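Local coordinates for uncharacterized protein (Sinorhizobium meliloti, PDB 4DNH), which is of unknown function but, as a TIM-barrel protein named for the dihydrodipicolinate synthase family, may be an enzyme, at residues L179-G192 / V218-S232. Sequence-based numbering, arbitrary orientation.
Sequences LSQVKEPVIIHWLG and VLEAHAAKVDGIKIS
Ile188 and Leu219 meet in the tightly packed part of this contact, Ile188 CD1 lying 3.6 Å from Leu219 CD2. With CG1 anti to the carbonyl carbon (chi1 -70°), the long Ile188 branch extends outward to the helix and also meets Val226 CG2. Leu179 CD1 touches both Val218 CG1 and His222 CB; the branched ends of Leu179, Ile188, Leu219 and Val226 thus supply the methyls that meet between helix and strands. Leu179 CB makes a separate CH-pi contact over a face of the His222 imidazole. Strands 186-191 and 228-232 run parallel, with Lys230 N bonded nearly straight to Ile188 O at 2.7 Å. At a beta bulge Asp227 is the extra residue opposite Val186 and Ile187, so that Val186 O receives Gly228 N and, weakly, Asp227 N. On the inner face the extended Lys230 chain lies along the His189 ring, its CD over one face toward the rim, a CH-pi contact 3.8 Å from the centroid; NZ and Ser232 OG bind a glycerol, probably from the crystallisation liquor. The solvent side, with Ser180 and Glu184 exposed, is held by polar bonds rather than close apolar packing. Lys225, bent at chi2 and chi4, reaches Val182 O (NZ 2.7 Å) and Leu179 O (NZ 2.9 Å), and weakly Ser180 O; a long cationic chain suits such clustered carbonyls. A methionine here would probably leave them without their shared donor and free the loop to shift. Strands 153-155 and 251-254 flank this beta-alpha-beta pair in the eight-stranded barrel, whose outer face here, with Trp190, Ile229 and Ile231, is covered by helices 208-221 and 236-243.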
ATOM      1  N   LEU A 179       8.681  20.610  -5.116  1.00 61.04           N
ATOM      2  CA  LEU A 179       7.433  20.722  -5.879  1.00 62.37           C
ATOM      3  C   LEU A 179       7.464  21.723  -7.024  1.00 67.68           C
ATOM      4  O   LEU A 179       6.767  21.539  -8.017  1.00 69.60           O
ATOM      5  CB  LEU A 179       6.238  21.013  -4.974  1.00 61.60           C
ATOM      6  CG  LEU A 179       5.704  19.857  -4.132  1.00 58.47           C
ATOM      7  CD1 LEU A 179       4.703  20.373  -3.105  1.00 58.21           C
ATOM      8  CD2 LEU A 179       5.079  18.777  -5.013  1.00 55.90           C
ATOM      9  N   SER A 180       8.256  22.783  -6.893  1.00 69.83           N
ATOM     10  CA  SER A 180       8.412  23.725  -7.998  1.00 72.71           C
ATOM     11  C   SER A 180       9.274  23.128  -9.109  1.00 72.15           C
ATOM     12  O   SER A 180       9.274  23.631 -10.231  1.00 72.20           O
ATOM     13  CB  SER A 180       8.991  25.061  -7.521  1.00 75.87           C
ATOM     14  OG  SER A 180      10.338  24.912  -7.120  1.00 77.11           O
ATOM     15  N   GLN A 181       9.990  22.046  -8.798  1.00 71.14           N
ATOM     16  CA  GLN A 181      10.870  21.408  -9.772  1.00 71.88           C
ATOM     17  C   GLN A 181      10.381  20.070 -10.346  1.00 71.67           C
ATOM     18  O   GLN A 181      11.016  19.512 -11.245  1.00 74.01           O
ATOM     19  CB  GLN A 181      12.280  21.273  -9.212  1.00 74.93           C
ATOM     20  CG  GLN A 181      13.093  22.543  -9.366  1.00 85.85           C
ATOM     21  CD  GLN A 181      14.578  22.303  -9.201  1.00 96.42           C
ATOM     22  OE1 GLN A 181      15.151  21.415  -9.839  1.00 95.64           O
ATOM     23  NE2 GLN A 181      15.213  23.096  -8.339  1.00103.37           N
ATOM     24  N   VAL A 182       9.261  19.552  -9.844  1.00 69.30           N
ATOM     25  CA  VAL A 182       8.669  18.344 -10.431  1.00 65.92           C
ATOM     26  C   VAL A 182       8.135  18.736 -11.803  1.00 65.88           C
ATOM     27  O   VAL A 182       7.865  19.908 -12.045  1.00 65.60           O
ATOM     28  CB  VAL A 182       7.519  17.753  -9.581  1.00 64.42           C
ATOM     29  CG1 VAL A 182       7.285  16.291  -9.934  1.00 62.99           C
ATOM     30  CG2 VAL A 182       7.837  17.837  -8.108  1.00 65.44           C
ATOM     31  N   LYS A 183       7.994  17.768 -12.702  1.00 66.30           N
ATOM     32  CA  LYS A 183       7.505  18.079 -14.037  1.00 69.54           C
ATOM     33  C   LYS A 183       6.001  17.860 -14.169  1.00 67.26           C
ATOM     34  O   LYS A 183       5.370  18.465 -15.010  1.00 69.71           O
ATOM     35  CB  LYS A 183       8.287  17.299 -15.097  1.00 72.15           C
ATOM     36  CG  LYS A 183       8.897  18.208 -16.157  1.00 80.87           C
ATOM     37  CD  LYS A 183      10.364  17.880 -16.420  1.00 86.41           C
ATOM     38  CE  LYS A 183      10.528  16.650 -17.308  1.00 88.16           C
ATOM     39  NZ  LYS A 183      11.948  16.219 -17.429  1.00 88.86           N
ATOM     40  N   GLU A 184       5.435  17.004 -13.327  1.00 66.09           N
ATOM     41  CA  GLU A 184       4.011  16.670 -13.386  1.00 65.88           C
ATOM     42  C   GLU A 184       3.413  16.630 -11.978  1.00 64.83           C
ATOM     43  O   GLU A 184       4.149  16.444 -10.991  1.00 59.81           O
ATOM     44  CB  GLU A 184       3.799  15.314 -14.085  1.00 68.93           C
ATOM     45  CG  GLU A 184       4.057  15.302 -15.591  1.00 75.21           C
ATOM     46  CD  GLU A 184       2.960  15.985 -16.391  1.00 86.27           C
ATOM     47  OE1 GLU A 184       1.770  15.827 -16.041  1.00 93.26           O
ATOM     48  OE2 GLU A 184       3.280  16.680 -17.378  1.00 88.52           O
ATOM     49  N   PRO A 185       2.077  16.814 -11.869  1.00 68.34           N
ATOM     50  CA  PRO A 185       1.425  16.679 -10.565  1.00 67.26           C
ATOM     51  C   PRO A 185       1.843  15.419  -9.812  1.00 63.90           C
ATOM     52  O   PRO A 185       2.065  14.368 -10.405  1.00 68.05           O
ATOM     53  CB  PRO A 185      -0.061  16.654 -10.928  1.00 68.64           C
ATOM     54  CG  PRO A 185      -0.140  17.565 -12.110  1.00 66.49           C
ATOM     55  CD  PRO A 185       1.140  17.345 -12.883  1.00 66.92           C
ATOM     56  N   VAL A 186       1.943  15.571  -8.502  1.00 61.06           N
ATOM     57  CA  VAL A 186       2.491  14.602  -7.576  1.00 54.85           C
ATOM     58  C   VAL A 186       1.405  14.200  -6.557  1.00 54.28           C
ATOM     59  O   VAL A 186       0.448  14.954  -6.317  1.00 56.43           O
ATOM     60  CB  VAL A 186       3.699  15.262  -6.873  1.00 53.38           C
ATOM     61  CG1 VAL A 186       3.701  15.053  -5.361  1.00 52.07           C
ATOM     62  CG2 VAL A 186       5.000  14.821  -7.509  1.00 52.37           C
ATOM     63  N   ILE A 187       1.531  13.004  -5.994  1.00 49.66           N
ATOM     64  CA  ILE A 187       0.714  12.602  -4.871  1.00 49.24           C
ATOM     65  C   ILE A 187       1.617  12.584  -3.643  1.00 50.29           C
ATOM     66  O   ILE A 187       2.560  11.796  -3.572  1.00 49.87           O
ATOM     67  CB  ILE A 187       0.110  11.198  -5.058  1.00 48.23           C
ATOM     68  CG1 ILE A 187      -0.879  11.185  -6.215  1.00 49.93           C
ATOM     69  CG2 ILE A 187      -0.563  10.735  -3.770  1.00 46.60           C
ATOM     70  CD1 ILE A 187      -1.270   9.790  -6.652  1.00 52.05           C
ATOM     71  N   ILE A 188       1.331  13.462  -2.689  1.00 51.64           N
ATOM     72  CA  ILE A 188       2.133  13.585  -1.485  1.00 52.16           C
ATOM     73  C   ILE A 188       1.735  12.511  -0.492  1.00 52.16           C
ATOM     74  O   ILE A 188       0.554  12.256  -0.249  1.00 51.50           O
ATOM     75  CB  ILE A 188       1.990  14.980  -0.844  1.00 58.88           C
ATOM     76  CG1 ILE A 188       2.676  16.030  -1.722  1.00 62.18           C
ATOM     77  CG2 ILE A 188       2.567  14.989   0.569  1.00 62.96           C
ATOM     78  CD1 ILE A 188       2.635  17.436  -1.166  1.00 67.04           C
ATOM     79  N   HIS A 189       2.736  11.882   0.095  1.00 54.09           N
ATOM     80  CA  HIS A 189       2.475  10.825   1.035  1.00 51.64           C
ATOM     81  C   HIS A 189       2.872  11.192   2.447  1.00 52.77           C
ATOM     82  O   HIS A 189       4.039  11.463   2.741  1.00 52.30           O
ATOM     83  CB  HIS A 189       3.145   9.560   0.561  1.00 49.22           C
ATOM     84  CG  HIS A 189       2.807   8.351   1.380  1.00 49.44           C
ATOM     85  ND1 HIS A 189       3.569   7.249   1.380  1.00 48.02           N
ATOM     86  CD2 HIS A 189       1.748   8.104   2.254  1.00 49.44           C
ATOM     87  CE1 HIS A 189       3.030   6.338   2.207  1.00 49.20           C
ATOM     88  NE2 HIS A 189       1.913   6.863   2.738  1.00 49.81           N
ATOM     89  N   TRP A 190       1.864  11.236   3.317  1.00 51.87           N
ATOM     90  CA  TRP A 190       2.049  11.365   4.751  1.00 48.79           C
ATOM     91  C   TRP A 190       1.921  10.001   5.386  1.00 45.82           C
ATOM     92  O   TRP A 190       0.819   9.508   5.623  1.00 43.69           O
ATOM     93  CB  TRP A 190       1.021  12.326   5.315  1.00 51.54           C
ATOM     94  CG  TRP A 190       1.267  12.680   6.753  1.00 55.56           C
ATOM     95  CD1 TRP A 190       2.251  12.172   7.599  1.00 56.44           C
ATOM     96  CD2 TRP A 190       0.485  13.597   7.586  1.00 56.81           C
ATOM     97  NE1 TRP A 190       2.142  12.710   8.849  1.00 58.33           N
ATOM     98  CE2 TRP A 190       1.103  13.574   8.910  1.00 59.47           C
ATOM     99  CE3 TRP A 190      -0.616  14.413   7.370  1.00 59.65           C
ATOM    100  CZ2 TRP A 190       0.619  14.347   9.963  1.00 62.05           C
ATOM    101  CZ3 TRP A 190      -1.095  15.189   8.434  1.00 61.06           C
ATOM    102  CH2 TRP A 190      -0.493  15.153   9.698  1.00 62.33           C
ATOM    103  N   LEU A 191       3.071   9.375   5.639  1.00 46.71           N
ATOM    104  CA  LEU A 191       3.173   8.037   6.210  1.00 46.03           C
ATOM    105  C   LEU A 191       3.337   8.136   7.732  1.00 47.35           C
ATOM    106  O   LEU A 191       4.297   8.743   8.202  1.00 48.55           O
ATOM    107  CB  LEU A 191       4.396   7.342   5.594  1.00 46.46           C
ATOM    108  CG  LEU A 191       4.757   5.860   5.810  1.00 46.71           C
ATOM    109  CD1 LEU A 191       3.620   4.932   5.407  1.00 45.67           C
ATOM    110  CD2 LEU A 191       6.014   5.521   5.021  1.00 44.63           C
ATOM    111  N   GLY A 192       2.415   7.548   8.493  1.00 46.65           N
ATOM    112  CA  GLY A 192       2.471   7.597   9.969  1.00 50.19           C
ATOM    113  C   GLY A 192       3.548   6.729  10.625  1.00 52.57           C
ATOM    114  O   GLY A 192       4.102   5.825   9.992  1.00 51.29           O
ATOM    115  N   VAL A 218       1.466  23.652   2.491  1.00 74.10           N
ATOM    116  CA  VAL A 218       2.249  23.224   1.329  1.00 73.04           C
ATOM    117  C   VAL A 218       1.358  22.984   0.104  1.00 75.86           C
ATOM    118  O   VAL A 218       1.648  23.494  -0.980  1.00 79.47           O
ATOM    119  CB  VAL A 218       3.065  21.947   1.632  1.00 68.93           C
ATOM    120  CG1 VAL A 218       3.801  21.486   0.388  1.00 67.93           C
ATOM    121  CG2 VAL A 218       4.048  22.182   2.773  1.00 67.21           C
ATOM    122  N   LEU A 219       0.275  22.222   0.293  1.00 74.64           N
ATOM    123  CA  LEU A 219      -0.685  21.910  -0.776  1.00 72.09           C
ATOM    124  C   LEU A 219      -1.365  23.153  -1.348  1.00 77.28           C
ATOM    125  O   LEU A 219      -1.612  23.217  -2.555  1.00 75.04           O
ATOM    126  CB  LEU A 219      -1.766  20.942  -0.290  1.00 69.84           C
ATOM    127  CG  LEU A 219      -1.413  19.777   0.632  1.00 70.03           C
ATOM    128  CD1 LEU A 219      -2.681  19.108   1.137  1.00 70.89           C
ATOM    129  CD2 LEU A 219      -0.517  18.764  -0.061  1.00 70.17           C
ATOM    130  N   GLU A 220      -1.689  24.124  -0.488  1.00 81.59           N
ATOM    131  CA  GLU A 220      -2.196  25.416  -0.962  1.00 86.79           C
ATOM    132  C   GLU A 220      -1.141  26.085  -1.848  1.00 82.48           C
ATOM    133  O   GLU A 220      -1.432  26.472  -2.983  1.00 80.36           O
ATOM    134  CB  GLU A 220      -2.597  26.330   0.201  1.00 98.66           C
ATOM    135  CG  GLU A 220      -4.028  26.138   0.695  1.00111.12           C
ATOM    136  CD  GLU A 220      -4.329  26.881   1.996  1.00125.46           C
ATOM    137  OE1 GLU A 220      -3.670  27.907   2.283  1.00131.26           O
ATOM    138  OE2 GLU A 220      -5.238  26.443   2.738  1.00125.81           O
ATOM    139  N   ALA A 221       0.088  26.164  -1.335  1.00 80.77           N
ATOM    140  CA  ALA A 221       1.203  26.815  -2.028  1.00 78.50           C
ATOM    141  C   ALA A 221       1.528  26.209  -3.393  1.00 75.35           C
ATOM    142  O   ALA A 221       1.925  26.931  -4.303  1.00 74.45           O
ATOM    143  CB  ALA A 221       2.450  26.826  -1.148  1.00 77.20           C
ATOM    144  N   HIS A 222       1.370  24.895  -3.538  1.00 73.02           N
ATOM    145  CA  HIS A 222       1.701  24.238  -4.809  1.00 72.13           C
ATOM    146  C   HIS A 222       0.587  23.372  -5.350  1.00 69.32           C
ATOM    147  O   HIS A 222       0.836  22.281  -5.865  1.00 66.48           O
ATOM    148  CB  HIS A 222       3.004  23.441  -4.684  1.00 73.55           C
ATOM    149  CG  HIS A 222       4.172  24.239  -4.144  1.00 78.25           C
ATOM    150  ND1 HIS A 222       4.907  25.068  -4.914  1.00 81.08           N
ATOM    151  CD2 HIS A 222       4.728  24.299  -2.861  1.00 81.40           C
ATOM    152  CE1 HIS A 222       5.875  25.637  -4.167  1.00 82.84           C
ATOM    153  NE2 HIS A 222       5.764  25.164  -2.909  1.00 83.89           N
ATOM    154  N   ALA A 223      -0.648  23.866  -5.265  1.00 71.41           N
ATOM    155  CA  ALA A 223      -1.849  23.099  -5.646  1.00 71.52           C
ATOM    156  C   ALA A 223      -1.828  22.481  -7.059  1.00 72.20           C
ATOM    157  O   ALA A 223      -2.187  21.297  -7.234  1.00 69.62           O
ATOM    158  CB  ALA A 223      -3.100  23.939  -5.445  1.00 71.31           C
ATOM    159  N   ALA A 224      -1.408  23.277  -8.049  1.00 71.85           N
ATOM    160  CA  ALA A 224      -1.298  22.817  -9.445  1.00 71.87           C
ATOM    161  C   ALA A 224      -0.296  21.664  -9.601  1.00 72.11           C
ATOM    162  O   ALA A 224      -0.474  20.787 -10.444  1.00 74.25           O
ATOM    163  CB  ALA A 224      -0.935  23.971 -10.370  1.00 71.91           C
ATOM    164  N   LYS A 225       0.745  21.672  -8.776  1.00 70.57           N
ATOM    165  CA  LYS A 225       1.748  20.616  -8.774  1.00 68.24           C
ATOM    166  C   LYS A 225       1.399  19.409  -7.904  1.00 63.15           C
ATOM    167  O   LYS A 225       2.215  18.503  -7.755  1.00 59.59           O
ATOM    168  CB  LYS A 225       3.116  21.174  -8.371  1.00 69.88           C
ATOM    169  CG  LYS A 225       4.170  21.053  -9.457  1.00 72.38           C
ATOM    170  CD  LYS A 225       4.110  22.174 -10.480  1.00 74.71           C
ATOM    171  CE  LYS A 225       5.212  22.014 -11.520  1.00 72.12           C
ATOM    172  NZ  LYS A 225       6.561  21.921 -10.891  1.00 69.14           N
ATOM    173  N   VAL A 226       0.193  19.394  -7.333  1.00 62.62           N
ATOM    174  CA  VAL A 226      -0.217  18.321  -6.416  1.00 56.71           C
ATOM    175  C   VAL A 226      -1.543  17.692  -6.846  1.00 55.77           C
ATOM    176  O   VAL A 226      -2.605  18.292  -6.683  1.00 57.79           O
ATOM    177  CB  VAL A 226      -0.280  18.820  -4.946  1.00 55.15           C
ATOM    178  CG1 VAL A 226      -0.879  17.768  -4.020  1.00 54.09           C
ATOM    179  CG2 VAL A 226       1.108  19.211  -4.451  1.00 54.41           C
ATOM    180  N   ASP A 227      -1.472  16.486  -7.400  1.00 54.83           N
ATOM    181  CA  ASP A 227      -2.664  15.726  -7.775  1.00 56.95           C
ATOM    182  C   ASP A 227      -3.432  15.290  -6.531  1.00 56.84           C
ATOM    183  O   ASP A 227      -4.662  15.364  -6.503  1.00 57.63           O
ATOM    184  CB  ASP A 227      -2.284  14.515  -8.635  1.00 61.33           C
ATOM    185  CG  ASP A 227      -3.485  13.630  -8.996  1.00 68.33           C
ATOM    186  OD1 ASP A 227      -4.273  14.005  -9.897  1.00 72.72           O
ATOM    187  OD2 ASP A 227      -3.623  12.540  -8.395  1.00 68.94           O
ATOM    188  N   GLY A 228      -2.710  14.861  -5.493  1.00 56.55           N
ATOM    189  CA  GLY A 228      -3.357  14.461  -4.243  1.00 59.24           C
ATOM    190  C   GLY A 228      -2.475  14.248  -3.024  1.00 59.13           C
ATOM    191  O   GLY A 228      -1.257  14.419  -3.086  1.00 62.16           O
ATOM    192  N   ILE A 229      -3.101  13.893  -1.906  1.00 54.32           N
ATOM    193  CA  ILE A 229      -2.370  13.506  -0.693  1.00 52.50           C
ATOM    194  C   ILE A 229      -2.874  12.152  -0.212  1.00 51.54           C
ATOM    195  O   ILE A 229      -4.091  11.911  -0.192  1.00 51.99           O
ATOM    196  CB  ILE A 229      -2.420  14.586   0.435  1.00 54.05           C
ATOM    197  CG1 ILE A 229      -2.069  13.987   1.788  1.00 53.91           C
ATOM    198  CG2 ILE A 229      -3.788  15.245   0.545  1.00 54.96           C
ATOM    199  CD1 ILE A 229      -1.473  14.977   2.759  1.00 55.72           C
ATOM    200  N   LYS A 230      -1.936  11.260   0.115  1.00 49.93           N
ATOM    201  CA  LYS A 230      -2.258   9.986   0.754  1.00 49.77           C
ATOM    202  C   LYS A 230      -1.910  10.078   2.226  1.00 51.32           C
ATOM    203  O   LYS A 230      -0.755  10.318   2.590  1.00 51.87           O
ATOM    204  CB  LYS A 230      -1.489   8.822   0.131  1.00 48.69           C
ATOM    205  CG  LYS A 230      -1.623   7.516   0.902  1.00 49.07           C
ATOM    206  CD  LYS A 230      -0.704   6.418   0.376  1.00 49.80           C
ATOM    207  CE  LYS A 230      -0.757   5.202   1.294  1.00 51.87           C
ATOM    208  NZ  LYS A 230       0.035   4.023   0.839  1.00 53.09           N
ATOM    209  N   ILE A 231      -2.909   9.872   3.070  1.00 50.83           N
ATOM    210  CA  ILE A 231      -2.677   9.905   4.495  1.00 52.50           C
ATOM    211  C   ILE A 231      -2.749   8.484   5.057  1.00 51.93           C
ATOM    212  O   ILE A 231      -3.708   7.731   4.779  1.00 50.37           O
ATOM    213  CB  ILE A 231      -3.610  10.928   5.196  1.00 57.69           C
ATOM    214  CG1 ILE A 231      -3.076  11.263   6.587  1.00 64.31           C
ATOM    215  CG2 ILE A 231      -5.066  10.458   5.220  1.00 57.46           C
ATOM    216  CD1 ILE A 231      -3.724  12.469   7.235  1.00 69.78           C
ATOM    217  N   SER A 232      -1.701   8.125   5.808  1.00 49.49           N
ATOM    218  CA  SER A 232      -1.534   6.807   6.408  1.00 47.71           C
ATOM    219  C   SER A 232      -1.285   6.948   7.902  1.00 50.09           C
ATOM    220  O   SER A 232      -0.225   6.572   8.406  1.00 46.92           O
ATOM    221  CB  SER A 232      -0.353   6.093   5.767  1.00 49.10           C
ATOM    222  OG  SER A 232      -0.684   5.621   4.478  1.00 54.07           O
TER